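Local atomic coordinates of putative peptidase (Clostridium acetobutylicum, PDB entry 3K9T), a protein that binds one zinc ion per subunit, probably acts in the biosynthesis of modified polysaccharides and is not expected to have peptidase activity despite its aminopeptidase-like region. Residues A[406-411]-A[417-422]. Numbering follows the deposited sequence.
Sequences LDIAYK and RRIKYA
Consistent with the helix-turn-helix pair of the C-terminal permutated winged helix-turn-helix domain, helices 405-412 and 416-428 meet here through Ile419, which carries the contact by touching both Ile408 and Ala409. Its two branches divide the work. CG1 of Ile419 lies against the CA-CB corner of Ala409 on helix 405-412, 3.8 Å from CA of Ala409 and 3.9 Å from its CB. The short side chain of Ala409 is consistent with the close approach there, where the CA atoms of Ala409 and Ile419 are 6.1 Å apart. The other branch, CG2 of Ile419, meets CG2 of Ile408 at 4.1 Å, methyl against methyl. In both isoleucines CG2 is anti to the backbone N (chi1 -61° in each, measured to CG1), which turns these methyls to each other across the interface. Apolar packing between two consecutive helices joined by a short link is part of the core of such a domain, and helix 389-398 adds to it: Trp394 and Met398 touch Ile408, while Ala391 touches Ala422. Farther round helix 416-428, Arg417 NH1 donates to Tyr421 OH (2.9 Å), with the hydroxyl nearly in the guanidinium plane, and Arg417 NE pairs with Glu348 of helix 336-355.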
loop_
_atom_site.group_PDB
_atom_site.type_symbol
_atom_site.label_atom_id
_atom_site.label_comp_id
_atom_site.label_asym_id
_atom_site.label_seq_id
_atom_site.Cartn_x
_atom_site.Cartn_y
_atom_site.Cartn_z
ATOM N N LEU A 406 -5.698 9.412 18.594
ATOM C CA LEU A 406 -4.813 9.576 17.444
ATOM C C LEU A 406 -5.298 8.646 16.332
ATOM O O LEU A 406 -5.314 9.011 15.141
ATOM C CB LEU A 406 -3.353 9.279 17.828
ATOM C CG LEU A 406 -2.246 9.619 16.821
ATOM C CD1 LEU A 406 -2.264 11.072 16.477
ATOM C CD2 LEU A 406 -0.836 9.143 17.304
ATOM N N ASP A 407 -5.743 7.463 16.733
ATOM C CA ASP A 407 -6.311 6.508 15.773
ATOM C C ASP A 407 -7.538 7.078 15.087
ATOM O O ASP A 407 -7.717 6.943 13.871
ATOM C CB ASP A 407 -6.683 5.193 16.465
ATOM C CG ASP A 407 -5.461 4.361 16.875
ATOM O OD1 ASP A 407 -4.348 4.517 16.300
ATOM O OD2 ASP A 407 -5.636 3.519 17.780
ATOM N N ILE A 408 -8.371 7.739 15.875
ATOM C CA ILE A 408 -9.625 8.282 15.388
ATOM C C ILE A 408 -9.290 9.497 14.505
ATOM O O ILE A 408 -9.850 9.659 13.407
ATOM C CB ILE A 408 -10.591 8.575 16.589
ATOM C CG1 ILE A 408 -10.904 7.276 17.359
ATOM C CG2 ILE A 408 -11.902 9.205 16.142
ATOM C CD1 ILE A 408 -11.453 7.512 18.774
ATOM N N ALA A 409 -8.335 10.311 14.945
ATOM C CA ALA A 409 -7.944 11.477 14.166
ATOM C C ALA A 409 -7.435 11.012 12.810
ATOM O O ALA A 409 -7.799 11.580 11.784
ATOM C CB ALA A 409 -6.901 12.284 14.880
ATOM N N TYR A 410 -6.603 9.976 12.803
ATOM C CA TYR A 410 -6.097 9.426 11.535
ATOM C C TYR A 410 -7.207 8.878 10.648
ATOM O O TYR A 410 -7.325 9.316 9.511
ATOM C CB TYR A 410 -5.025 8.352 11.727
ATOM C CG TYR A 410 -3.613 8.899 11.648
ATOM C CD1 TYR A 410 -2.983 9.094 10.430
ATOM C CD2 TYR A 410 -2.907 9.206 12.795
ATOM C CE1 TYR A 410 -1.679 9.606 10.367
ATOM C CE2 TYR A 410 -1.623 9.685 12.748
ATOM C CZ TYR A 410 -1.012 9.909 11.545
ATOM O OH TYR A 410 0.281 10.398 11.552
ATOM N N LYS A 411 -8.021 7.946 11.154
ATOM C CA LYS A 411 -9.129 7.357 10.344
ATOM C C LYS A 411 -10.121 8.430 9.845
ATOM O O LYS A 411 -10.545 8.395 8.700
ATOM C CB LYS A 411 -9.869 6.252 11.114
ATOM C CG LYS A 411 -10.955 5.532 10.316
ATOM C CD LYS A 411 -10.509 4.170 9.764
ATOM C CE LYS A 411 -11.062 3.027 10.605
ATOM N NZ LYS A 411 -10.489 1.711 10.224
ATOM N N ARG A 417 -6.767 18.007 17.745
ATOM C CA ARG A 417 -7.530 18.751 18.745
ATOM C C ARG A 417 -9.044 18.676 18.564
ATOM O O ARG A 417 -9.781 18.711 19.526
ATOM C CB ARG A 417 -7.088 20.190 18.815
ATOM C CG ARG A 417 -5.691 20.354 19.366
ATOM C CD ARG A 417 -5.584 21.627 20.124
ATOM N NE ARG A 417 -4.215 21.921 20.521
ATOM C CZ ARG A 417 -3.886 22.635 21.597
ATOM N NH1 ARG A 417 -4.831 23.110 22.418
ATOM N NH2 ARG A 417 -2.603 22.867 21.857
ATOM N N ARG A 418 -9.507 18.574 17.329
ATOM C CA ARG A 418 -10.944 18.452 17.067
ATOM C C ARG A 418 -11.533 17.182 17.688
ATOM O O ARG A 418 -12.622 17.170 18.283
ATOM C CB ARG A 418 -11.150 18.392 15.573
ATOM C CG ARG A 418 -12.477 18.822 15.152
ATOM C CD ARG A 418 -12.536 18.923 13.665
ATOM N NE ARG A 418 -13.924 18.831 13.285
ATOM C CZ ARG A 418 -14.356 18.508 12.082
ATOM N NH1 ARG A 418 -13.487 18.236 11.125
ATOM N NH2 ARG A 418 -15.674 18.455 11.853
ATOM N N ILE A 419 -10.777 16.109 17.538
ATOM C CA ILE A 419 -11.122 14.841 18.118
ATOM C C ILE A 419 -11.059 14.933 19.639
ATOM O O ILE A 419 -11.956 14.472 20.308
ATOM C CB ILE A 419 -10.212 13.744 17.557
ATOM C CG1 ILE A 419 -10.407 13.658 16.017
ATOM C CG2 ILE A 419 -10.469 12.441 18.269
ATOM C CD1 ILE A 419 -11.833 13.522 15.559
ATOM N N LYS A 420 -10.027 15.585 20.161
ATOM C CA LYS A 420 -9.801 15.693 21.598
ATOM C C LYS A 420 -10.921 16.432 22.304
ATOM O O LYS A 420 -11.454 15.988 23.333
ATOM C CB LYS A 420 -8.468 16.413 21.838
ATOM C CG LYS A 420 -7.935 16.317 23.258
ATOM C CD LYS A 420 -8.521 17.385 24.182
ATOM C CE LYS A 420 -7.771 17.442 25.502
ATOM N NZ LYS A 420 -8.467 18.302 26.492
ATOM N N TYR A 421 -11.279 17.574 21.744
ATOM C CA TYR A 421 -12.325 18.379 22.314
ATOM C C TYR A 421 -13.681 17.694 22.156
ATOM O O TYR A 421 -14.544 17.834 23.022
ATOM C CB TYR A 421 -12.323 19.776 21.697
ATOM C CG TYR A 421 -11.085 20.578 22.006
ATOM C CD1 TYR A 421 -10.571 20.630 23.305
ATOM C CD2 TYR A 421 -10.456 21.340 21.015
ATOM C CE1 TYR A 421 -9.446 21.371 23.596
ATOM C CE2 TYR A 421 -9.304 22.088 21.297
ATOM C CZ TYR A 421 -8.808 22.106 22.587
ATOM O OH TYR A 421 -7.672 22.838 22.870
ATOM N N ALA A 422 -13.862 16.924 21.082
ATOM C CA ALA A 422 -15.104 16.170 20.927
ATOM C C ALA A 422 -15.201 15.123 22.045
ATOM O O ALA A 422 -16.234 15.001 22.694
ATOM C CB ALA A 422 -15.224 15.555 19.514
#